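Local coordinates for protein ADP-ribosylation factor guanine nucleotide-exchange factor SEC7 (Saccharomyces cerevisiae, PDB 4OIY) that activates the small GTPase ARF1 at the trans-Golgi network by guanine nucleotide exchange, here represented by its catalytic Sec7 domain, at residues A[143-149]-A[186-191]; A[11-15]-A[29-35]. All coordinates share one frame. Residues are numbered along the deposited sequence.

Both interactions lie within the all-helical Sec7 domain, on opposite sides of its centre, with contact centres about 38 Å apart. They share no element. Interaction 1 joins the C-terminal ends of helix 130-148 and helix 176-188 with the last residues of the chain. Interaction 2 packs the start of helix 11-21 against the end of helix 23-32, next to it in sequence. Both are partly buried. Interaction 1 sets an apolar knob, Ile186, beside polar bonds from Asn144 and His148; Leu143, Asn144 and Ile186 are buried and Glu190 is exposed. Interaction 2 has no hydrogen bond between its segments; Cys15 and Leu30 are buried, and Phe35, Lys33, Ala11 and Leu12 are partly exposed around them.

Interaction 1. Residues A[143-149]-A[186-191]; sequences LNTDLHS and IANNEI
Ile186 lays its side chain into a hole formed by Leu143, Asn144, Leu147 and His148, one face of helix 130-148. Residues 143-148 are the end of that helix; residues 186-188 end helix 176-188. Asn189 leaves helical angles (phi/psi -146/100°), and Glu190 continues extended (-54/139°). The nearest CA atoms pair Asn144 with Ile186 at 6.0 Å and Leu147 with Ala187 at 6.6 Å. Ile186 is m, m (chi1 -67°, chi2 -75°). Ile186 CG2 lies 3.6 Å from Asn144 CA, and Ile186 CB is 3.9 Å from Leu143 CD2. Leu147 CD1 reaches Ala187 CB at 3.8 Å.

Asn144, chi1 t, accepts a hydrogen bond at OD1 from Ile191 N at 2.9 Å, and its ND2 donates one to Ile191 O at 2.9 Å. One side-chain amide thus meets both N and O of Ile191. His148, chi1 m and chi2 110°, donates from NE2 to Ala187 O at 3.3 Å. Glu190 CB stands over the His148 ring face, 3.5 Å from the centroid, a CH-pi contact.

Ile191 has a carboxylate because this Sec7-domain construct stops there; its OXT is hydrogen-bonded to Gln97 NE2. Ile191 lies between helix 130-148 and helix 88-96, touching Leu92, Arg93 and Leu96. The arrangement is a knob-into-hole contact between two helices, followed by an extended segment hydrogen-bonded to the Asn144 side chain, in the all-helical Sec7 fold.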
# COMPACT_ATOMS: atom_id res chain seq x y z
N LEU A 143 10.79 10.10 4.60
CA LEU A 143 11.00 10.50 5.99
C LEU A 143 11.04 9.26 6.86
O LEU A 143 11.91 9.13 7.73
CB LEU A 143 9.86 11.42 6.45
CG LEU A 143 9.89 11.79 7.94
CD1 LEU A 143 11.12 12.62 8.28
CD2 LEU A 143 8.63 12.52 8.33
N ASN A 144 10.12 8.34 6.61
CA ASN A 144 10.03 7.11 7.39
C ASN A 144 11.32 6.31 7.31
O ASN A 144 11.84 5.85 8.32
CB ASN A 144 8.87 6.24 6.87
CG ASN A 144 8.63 5.03 7.74
OD1 ASN A 144 8.29 5.16 8.92
ND2 ASN A 144 8.81 3.85 7.18
N THR A 145 11.84 6.18 6.09
CA THR A 145 13.12 5.51 5.86
C THR A 145 14.26 6.23 6.59
O THR A 145 15.02 5.60 7.32
CB THR A 145 13.42 5.42 4.36
OG1 THR A 145 12.45 4.58 3.72
CG2 THR A 145 14.80 4.85 4.11
N ASP A 146 14.36 7.54 6.41
CA ASP A 146 15.50 8.28 6.97
C ASP A 146 15.46 8.36 8.49
O ASP A 146 16.51 8.45 9.11
CB ASP A 146 15.62 9.68 6.36
CG ASP A 146 16.09 9.66 4.91
OD1 ASP A 146 16.34 8.55 4.36
OD2 ASP A 146 16.21 10.75 4.32
N LEU A 147 14.28 8.31 9.09
CA LEU A 147 14.20 8.32 10.55
C LEU A 147 14.46 6.95 11.16
O LEU A 147 15.06 6.86 12.23
CB LEU A 147 12.85 8.86 11.02
CG LEU A 147 12.63 10.36 10.83
CD1 LEU A 147 11.30 10.77 11.44
CD2 LEU A 147 13.76 11.19 11.42
N HIS A 148 14.02 5.88 10.48
CA HIS A 148 13.97 4.55 11.10
C HIS A 148 14.83 3.45 10.46
O HIS A 148 15.19 2.49 11.15
CB HIS A 148 12.52 4.06 11.13
CG HIS A 148 11.64 4.89 12.02
ND1 HIS A 148 10.65 5.72 11.53
CD2 HIS A 148 11.62 5.02 13.36
CE1 HIS A 148 10.06 6.33 12.54
NE2 HIS A 148 10.63 5.92 13.66
N SER A 149 15.15 3.57 9.17
CA SER A 149 15.75 2.45 8.43
C SER A 149 17.15 2.72 7.89
O SER A 149 18.01 1.83 7.91
CB SER A 149 14.86 2.08 7.24
OG SER A 149 13.57 1.71 7.66
N ILE A 186 5.11 10.07 12.06
CA ILE A 186 6.10 9.14 11.51
C ILE A 186 7.21 8.88 12.52
O ILE A 186 7.58 7.73 12.73
CB ILE A 186 6.70 9.68 10.19
CG1 ILE A 186 5.63 9.73 9.09
CG2 ILE A 186 7.90 8.83 9.75
CD1 ILE A 186 5.26 8.38 8.51
N ALA A 187 7.74 9.95 13.11
CA ALA A 187 8.84 9.82 14.07
C ALA A 187 8.49 8.90 15.24
O ALA A 187 9.34 8.13 15.70
CB ALA A 187 9.26 11.19 14.60
N ASN A 188 7.25 8.95 15.70
CA ASN A 188 6.85 8.21 16.90
C ASN A 188 6.42 6.77 16.62
O ASN A 188 6.46 5.94 17.53
CB ASN A 188 5.73 8.95 17.63
CG ASN A 188 6.20 10.25 18.26
OD1 ASN A 188 7.40 10.45 18.48
ND2 ASN A 188 5.26 11.13 18.56
N ASN A 189 6.00 6.49 15.39
CA ASN A 189 5.59 5.14 15.00
C ASN A 189 5.95 4.84 13.54
O ASN A 189 5.24 5.26 12.61
CB ASN A 189 4.09 4.94 15.24
CG ASN A 189 3.73 4.92 16.72
OD1 ASN A 189 4.04 3.96 17.44
ND2 ASN A 189 3.08 5.98 17.19
N GLU A 190 7.06 4.12 13.36
CA GLU A 190 7.55 3.71 12.05
C GLU A 190 6.50 2.97 11.24
O GLU A 190 5.78 2.13 11.79
CB GLU A 190 8.76 2.79 12.24
CG GLU A 190 9.36 2.23 10.96
CD GLU A 190 10.54 1.30 11.20
OE1 GLU A 190 10.83 1.00 12.38
OE2 GLU A 190 11.17 0.87 10.22
N ILE A 191 6.42 3.26 9.95
CA ILE A 191 5.62 2.46 9.03
C ILE A 191 6.44 1.25 8.59
O ILE A 191 7.59 1.37 8.19
CB ILE A 191 5.18 3.28 7.79
CG1 ILE A 191 4.28 4.44 8.24
CG2 ILE A 191 4.47 2.37 6.79
CD1 ILE A 191 3.85 5.36 7.12
OXT ILE A 191 5.96 0.11 8.64

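Interaction 2. Residues A[11-15]-A[29-35]; sequences ALSEC and VLIKKGF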
# COMPACT_ATOMS: atom_id res chain seq x y z
N ALA A 11 -6.39 -27.70 2.96
CA ALA A 11 -6.61 -27.36 1.55
C ALA A 11 -6.29 -25.89 1.28
O ALA A 11 -5.66 -25.56 0.27
CB ALA A 11 -8.05 -27.68 1.15
N LEU A 12 -6.72 -25.01 2.18
CA LEU A 12 -6.44 -23.58 2.05
C LEU A 12 -4.95 -23.30 2.12
O LEU A 12 -4.44 -22.49 1.36
CB LEU A 12 -7.17 -22.77 3.12
CG LEU A 12 -6.94 -21.25 3.14
CD1 LEU A 12 -7.31 -20.60 1.81
CD2 LEU A 12 -7.72 -20.60 4.27
N SER A 13 -4.24 -23.95 3.05
CA SER A 13 -2.80 -23.75 3.17
C SER A 13 -2.06 -24.20 1.92
O SER A 13 -1.11 -23.56 1.48
CB SER A 13 -2.25 -24.45 4.42
OG SER A 13 -2.78 -23.85 5.60
N GLU A 14 -2.52 -25.29 1.31
CA GLU A 14 -1.97 -25.73 0.03
C GLU A 14 -2.16 -24.66 -1.06
O GLU A 14 -1.23 -24.39 -1.82
CB GLU A 14 -2.59 -27.06 -0.40
CG GLU A 14 -2.12 -28.24 0.44
CD GLU A 14 -2.85 -29.54 0.14
OE1 GLU A 14 -4.01 -29.50 -0.33
OE2 GLU A 14 -2.27 -30.62 0.40
N CYS A 15 -3.34 -24.05 -1.11
CA CYS A 15 -3.63 -22.98 -2.08
C CYS A 15 -2.78 -21.73 -1.83
O CYS A 15 -2.36 -21.05 -2.77
CB CYS A 15 -5.10 -22.58 -2.03
SG CYS A 15 -6.26 -23.77 -2.74
N VAL A 29 -7.05 -22.17 -9.32
CA VAL A 29 -7.10 -23.27 -8.33
C VAL A 29 -7.99 -22.93 -7.13
O VAL A 29 -8.70 -23.80 -6.62
CB VAL A 29 -5.68 -23.62 -7.81
CG1 VAL A 29 -5.75 -24.67 -6.70
CG2 VAL A 29 -4.79 -24.10 -8.94
N LEU A 30 -7.94 -21.68 -6.68
CA LEU A 30 -8.81 -21.23 -5.59
C LEU A 30 -10.30 -21.31 -5.97
O LEU A 30 -11.12 -21.64 -5.12
CB LEU A 30 -8.47 -19.79 -5.19
CG LEU A 30 -7.18 -19.59 -4.39
CD1 LEU A 30 -6.70 -18.15 -4.52
CD2 LEU A 30 -7.38 -19.96 -2.93
N ILE A 31 -10.61 -21.00 -7.22
CA ILE A 31 -12.00 -21.07 -7.71
C ILE A 31 -12.43 -22.54 -7.82
O ILE A 31 -13.48 -22.91 -7.29
CB ILE A 31 -12.16 -20.36 -9.08
CG1 ILE A 31 -11.78 -18.87 -8.97
CG2 ILE A 31 -13.60 -20.47 -9.57
CD1 ILE A 31 -11.47 -18.23 -10.31
N LYS A 32 -11.61 -23.35 -8.48
CA LYS A 32 -11.81 -24.80 -8.59
C LYS A 32 -12.15 -25.42 -7.24
O LYS A 32 -13.09 -26.21 -7.13
CB LYS A 32 -10.54 -25.46 -9.18
CG LYS A 32 -10.59 -26.98 -9.36
CD LYS A 32 -10.00 -27.73 -8.17
CE LYS A 32 -9.99 -29.23 -8.42
NZ LYS A 32 -10.06 -30.01 -7.15
N LYS A 33 -11.40 -25.04 -6.21
CA LYS A 33 -11.57 -25.61 -4.87
C LYS A 33 -12.60 -24.88 -4.00
O LYS A 33 -12.86 -25.30 -2.87
CB LYS A 33 -10.22 -25.67 -4.15
CG LYS A 33 -9.23 -26.61 -4.82
CD LYS A 33 -7.82 -26.49 -4.24
CE LYS A 33 -7.79 -26.70 -2.74
NZ LYS A 33 -8.39 -27.99 -2.30
N GLY A 34 -13.18 -23.80 -4.52
CA GLY A 34 -14.27 -23.10 -3.85
C GLY A 34 -13.88 -22.02 -2.86
O GLY A 34 -14.74 -21.48 -2.17
N PHE A 35 -12.59 -21.71 -2.78
CA PHE A 35 -12.11 -20.67 -1.87
C PHE A 35 -12.31 -19.27 -2.45
O PHE A 35 -12.26 -18.28 -1.71
CB PHE A 35 -10.63 -20.88 -1.55
CG PHE A 35 -10.37 -22.04 -0.65
CD1 PHE A 35 -10.87 -22.06 0.65
CD2 PHE A 35 -9.62 -23.13 -1.08
CE1 PHE A 35 -10.64 -23.13 1.49
CE2 PHE A 35 -9.38 -24.20 -0.24
CZ PHE A 35 -9.89 -24.20 1.04
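Cys15 is the centre of this contact, with 82 Å² covered by the other segment. Its CB touches Leu30 CD2 at 3.6 Å. Its SG lies 3.3 Å from Lys33 CE, 4.1 Å from Val29 CG1 and 3.8 Å from Phe35 CD2. The sulfur stands oblique to the Phe35 ring, 4.9 Å from its centroid, a sulfur-aromatic contact.

Phe35 comes next, with 60 Å² covered. Its CZ approaches Leu12 CB at 3.7 Å and Ala11 CB at 3.9 Å. Leu12 CD1 sits over a ring face, 4.1 Å from the centroid, as a CH-pi contact. A Schellman motif at Gly34 (positive phi) ends helix 23-32; beyond it the CA-to-CB bond of Phe35 points toward residues 11-15.

Lys33 lays its aliphatic chain along Cys15 and brings NZ to 3.5 Å from Ala11 CB. Helices 11-21 and 23-32, consecutive and roughly antiparallel here, form a helical hairpin near the chain's N-terminus. The contact is van der Waals in character, apolar, sulfur and aromatic, with the Lys33 ammonium at its margin and no hydrogen bond across.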